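Local coordinates for glycoside transferase (Listeria monocytogenes, PDB 6R2M), which is an extracellular glycoside hydrolase that probably acts on exopolysaccharide and may have transferase activity, at residues Thr95-Ile100 with Asp145-His151. Numbering follows the deposited sequence.
Sequences TTTNAI and DFYDFVH
The loop leading into helix 100-116, extended from Thr97 to Ala99 after a turn at Thr96 (phi/psi -122/9), lies antiparallel to the first strand of a β-hairpin (147-148 with 153-154), at the periphery of a mainly helical fold. CA-CA distances of 4.4 Å for Thr97-Asp148, 5.0 Å for Ala99-Phe146 and 5.7 Å for Ile100-Asp145 give the register. At the helix start, Ala99 occupies the N-cap position and Ile100 N donates to Asp145 O (3.0 Å, N-H...acceptor angle 157°). Midway, a side chain substitutes for a backbone acceptor: Asn98, chi1 p, receives Tyr147 N on OD1 (2.8 Å, 168°), while its ND2 hydrogen-bonds OD2 of Asp103 in the helix. At the other end, Phe149 N reaches Thr96 O (3.0 Å, 138°), and that carbonyl also lies over one face of the Phe149 ring (chi1 p), which meets Phe86. Asp148, chi1 t, divides its carboxylate: OD2 accepts from Thr96 OG1 (2.8 Å), while OD1 forms an Asx turn and Asx motif, accepting Val150 N at 3.0 Å and His151 N at 2.8 Å.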
ATOM      1  N   THR A  95      17.336   5.547  10.840  1.00  9.85           N
ATOM      2  CA  THR A  95      16.156   6.046  10.142  1.00  8.24           C
ATOM      3  C   THR A  95      15.540   7.185  10.930  1.00  9.34           C
ATOM      4  O   THR A  95      15.231   7.031  12.114  1.00  9.75           O
ATOM      5  CB  THR A  95      15.135   4.924   9.951  1.00  7.87           C
ATOM      6  OG1 THR A  95      15.743   3.874   9.191  1.00 11.48           O
ATOM      7  CG2 THR A  95      13.887   5.436   9.204  1.00  8.92           C
ATOM      8  N   THR A  96      15.316   8.314  10.263  1.00  8.19           N
ATOM      9  CA  THR A  96      14.834   9.507  10.947  1.00 11.22           C
ATOM     10  C   THR A  96      13.523  10.020  10.376  1.00  9.44           C
ATOM     11  O   THR A  96      13.109  11.129  10.728  1.00  8.88           O
ATOM     12  CB  THR A  96      15.875  10.633  10.896  1.00 13.10           C
ATOM     13  OG1 THR A  96      16.156  10.967   9.533  1.00 15.42           O
ATOM     14  CG2 THR A  96      17.166  10.206  11.602  1.00 17.54           C
ATOM     15  N   THR A  97      12.875   9.264   9.491  1.00  8.01           N
ATOM     16  CA  THR A  97      11.654   9.694   8.831  1.00  9.82           C
ATOM     17  C   THR A  97      10.617   8.579   8.852  1.00  8.31           C
ATOM     18  O   THR A  97      10.945   7.393   8.972  1.00  9.11           O
ATOM     19  CB  THR A  97      11.912  10.098   7.363  1.00 10.20           C
ATOM     20  OG1 THR A  97      12.628   9.047   6.704  1.00 11.60           O
ATOM     21  CG2 THR A  97      12.760  11.346   7.276  1.00 12.08           C
ATOM     22  N   ASN A  98       9.354   8.990   8.723  1.00  9.31           N
ATOM     23  CA  ASN A  98       8.248   8.088   8.431  1.00  9.98           C
ATOM     24  C   ASN A  98       8.037   8.036   6.914  1.00  7.66           C
ATOM     25  O   ASN A  98       8.826   8.572   6.134  1.00  9.79           O
ATOM     26  CB  ASN A  98       6.984   8.563   9.150  1.00  8.38           C
ATOM     27  CG  ASN A  98       6.466   9.871   8.579  1.00  9.13           C
ATOM     28  OD1 ASN A  98       7.249  10.708   8.143  1.00  7.87           O
ATOM     29  ND2 ASN A  98       5.142  10.035   8.535  1.00 10.44           N
ATOM     30  N   ALA A  99       6.952   7.395   6.483  1.00  8.73           N
ATOM     31  CA  ALA A  99       6.408   7.540   5.133  1.00  7.78           C
ATOM     32  C   ALA A  99       4.901   7.498   5.297  1.00  5.49           C
ATOM     33  O   ALA A  99       4.385   6.526   5.859  1.00  7.33           O
ATOM     34  CB  ALA A  99       6.891   6.425   4.195  1.00  8.26           C
ATOM     35  N   ILE A 100       4.191   8.549   4.863  1.00  7.68           N
ATOM     36  CA  ILE A 100       2.779   8.633   5.249  1.00  6.64           C
ATOM     37  C   ILE A 100       1.991   7.439   4.733  1.00  8.82           C
ATOM     38  O   ILE A 100       1.057   6.984   5.399  1.00  5.93           O
ATOM     39  CB  ILE A 100       2.117   9.956   4.814  1.00  9.40           C
ATOM     40  CG1 ILE A 100       2.087  10.125   3.284  1.00  8.38           C
ATOM     41  CG2 ILE A 100       2.735  11.129   5.553  1.00 11.80           C
ATOM     42  CD1 ILE A 100       1.377  11.422   2.828  1.00 11.52           C
ATOM     43  N   ASP A 145       5.264  13.829   2.004  1.00  5.72           N
ATOM     44  CA  ASP A 145       5.612  12.405   2.060  1.00  6.00           C
ATOM     45  C   ASP A 145       6.062  11.961   3.441  1.00  9.33           C
ATOM     46  O   ASP A 145       5.882  10.791   3.809  1.00  7.94           O
ATOM     47  CB  ASP A 145       6.716  12.085   1.060  1.00  6.69           C
ATOM     48  CG  ASP A 145       6.232  12.130  -0.373  1.00  8.81           C
ATOM     49  OD1 ASP A 145       5.008  12.017  -0.602  1.00  8.09           O
ATOM     50  OD2 ASP A 145       7.081  12.306  -1.271  1.00 13.97           O
ATOM     51  N   PHE A 146       6.694  12.850   4.195  1.00  7.39           N
ATOM     52  CA  PHE A 146       7.324  12.418   5.432  1.00  8.44           C
ATOM     53  C   PHE A 146       7.657  13.627   6.279  1.00  8.57           C
ATOM     54  O   PHE A 146       7.623  14.771   5.819  1.00  9.63           O
ATOM     55  CB  PHE A 146       8.595  11.595   5.184  1.00  9.35           C
ATOM     56  CG  PHE A 146       9.667  12.325   4.437  1.00  8.19           C
ATOM     57  CD1 PHE A 146      10.479  13.265   5.070  1.00 10.26           C
ATOM     58  CD2 PHE A 146       9.886  12.047   3.104  1.00 10.58           C
ATOM     59  CE1 PHE A 146      11.474  13.927   4.362  1.00 13.84           C
ATOM     60  CE2 PHE A 146      10.878  12.704   2.396  1.00 16.17           C
ATOM     61  CZ  PHE A 146      11.675  13.637   3.031  1.00 14.82           C
ATOM     62  N   TYR A 147       7.940  13.342   7.539  1.00  8.52           N
ATOM     63  CA  TYR A 147       8.467  14.306   8.483  1.00  9.24           C
ATOM     64  C   TYR A 147       9.719  13.688   9.078  1.00  9.81           C
ATOM     65  O   TYR A 147       9.696  12.530   9.517  1.00  9.59           O
ATOM     66  CB  TYR A 147       7.444  14.632   9.575  1.00  8.02           C
ATOM     67  CG  TYR A 147       7.946  15.557  10.667  1.00  9.85           C
ATOM     68  CD1 TYR A 147       8.096  16.912  10.428  1.00 13.46           C
ATOM     69  CD2 TYR A 147       8.249  15.069  11.936  1.00 10.77           C
ATOM     70  CE1 TYR A 147       8.539  17.764  11.421  1.00 14.20           C
ATOM     71  CE2 TYR A 147       8.694  15.914  12.935  1.00 13.59           C
ATOM     72  CZ  TYR A 147       8.842  17.255  12.661  1.00 12.16           C
ATOM     73  OH  TYR A 147       9.272  18.112  13.647  1.00 19.57           O
ATOM     74  N   ASP A 148      10.824  14.428   9.037  1.00 10.17           N
ATOM     75  CA  ASP A 148      12.038  13.999   9.722  1.00  8.57           C
ATOM     76  C   ASP A 148      11.932  14.437  11.176  1.00 12.89           C
ATOM     77  O   ASP A 148      12.004  15.631  11.486  1.00 12.06           O
ATOM     78  CB  ASP A 148      13.272  14.579   9.043  1.00 10.10           C
ATOM     79  CG  ASP A 148      14.548  13.965   9.554  1.00 11.45           C
ATOM     80  OD1 ASP A 148      14.738  13.946  10.781  1.00 10.94           O
ATOM     81  OD2 ASP A 148      15.361  13.496   8.728  1.00 13.45           O
ATOM     82  N   PHE A 149      11.726  13.478  12.068  1.00  9.70           N
ATOM     83  CA  PHE A 149      11.485  13.764  13.475  1.00 12.01           C
ATOM     84  C   PHE A 149      12.767  13.906  14.280  1.00 12.32           C
ATOM     85  O   PHE A 149      12.692  14.130  15.496  1.00 17.25           O
ATOM     86  CB  PHE A 149      10.604  12.666  14.088  1.00 11.96           C
ATOM     87  CG  PHE A 149      11.041  11.282  13.736  1.00 11.98           C
ATOM     88  CD1 PHE A 149      12.102  10.689  14.410  1.00 12.52           C
ATOM     89  CD2 PHE A 149      10.408  10.571  12.723  1.00 10.90           C
ATOM     90  CE1 PHE A 149      12.522   9.408  14.086  1.00 14.90           C
ATOM     91  CE2 PHE A 149      10.818   9.291  12.400  1.00 10.28           C
ATOM     92  CZ  PHE A 149      11.875   8.712  13.083  1.00 12.33           C
ATOM     93  N   VAL A 150      13.925  13.748  13.650  1.00 10.81           N
ATOM     94  CA  VAL A 150      15.209  14.043  14.281  1.00 14.38           C
ATOM     95  C   VAL A 150      15.693  15.440  13.917  1.00 13.81           C
ATOM     96  O   VAL A 150      16.049  16.230  14.790  1.00 16.14           O
ATOM     97  CB  VAL A 150      16.247  12.966  13.907  1.00 12.82           C
ATOM     98  CG1 VAL A 150      17.657  13.395  14.358  1.00 13.83           C
ATOM     99  CG2 VAL A 150      15.853  11.627  14.521  1.00 15.23           C
ATOM    100  N   HIS A 151      15.686  15.773  12.624  1.00 13.29           N
ATOM    101  CA  HIS A 151      16.049  17.105  12.158  1.00 13.08           C
ATOM    102  C   HIS A 151      14.879  18.078  12.172  1.00 15.23           C
ATOM    103  O   HIS A 151      15.095  19.279  11.969  1.00 14.06           O
ATOM    104  CB  HIS A 151      16.640  17.022  10.751  1.00 13.63           C
ATOM    105  CG  HIS A 151      17.857  16.162  10.671  1.00 12.11           C
ATOM    106  ND1 HIS A 151      19.066  16.544  11.213  1.00 14.79           N
ATOM    107  CD2 HIS A 151      18.054  14.933  10.137  1.00 16.34           C
ATOM    108  CE1 HIS A 151      19.959  15.593  11.003  1.00 15.79           C
ATOM    109  NE2 HIS A 151      19.372  14.602  10.357  1.00 18.01           N
TER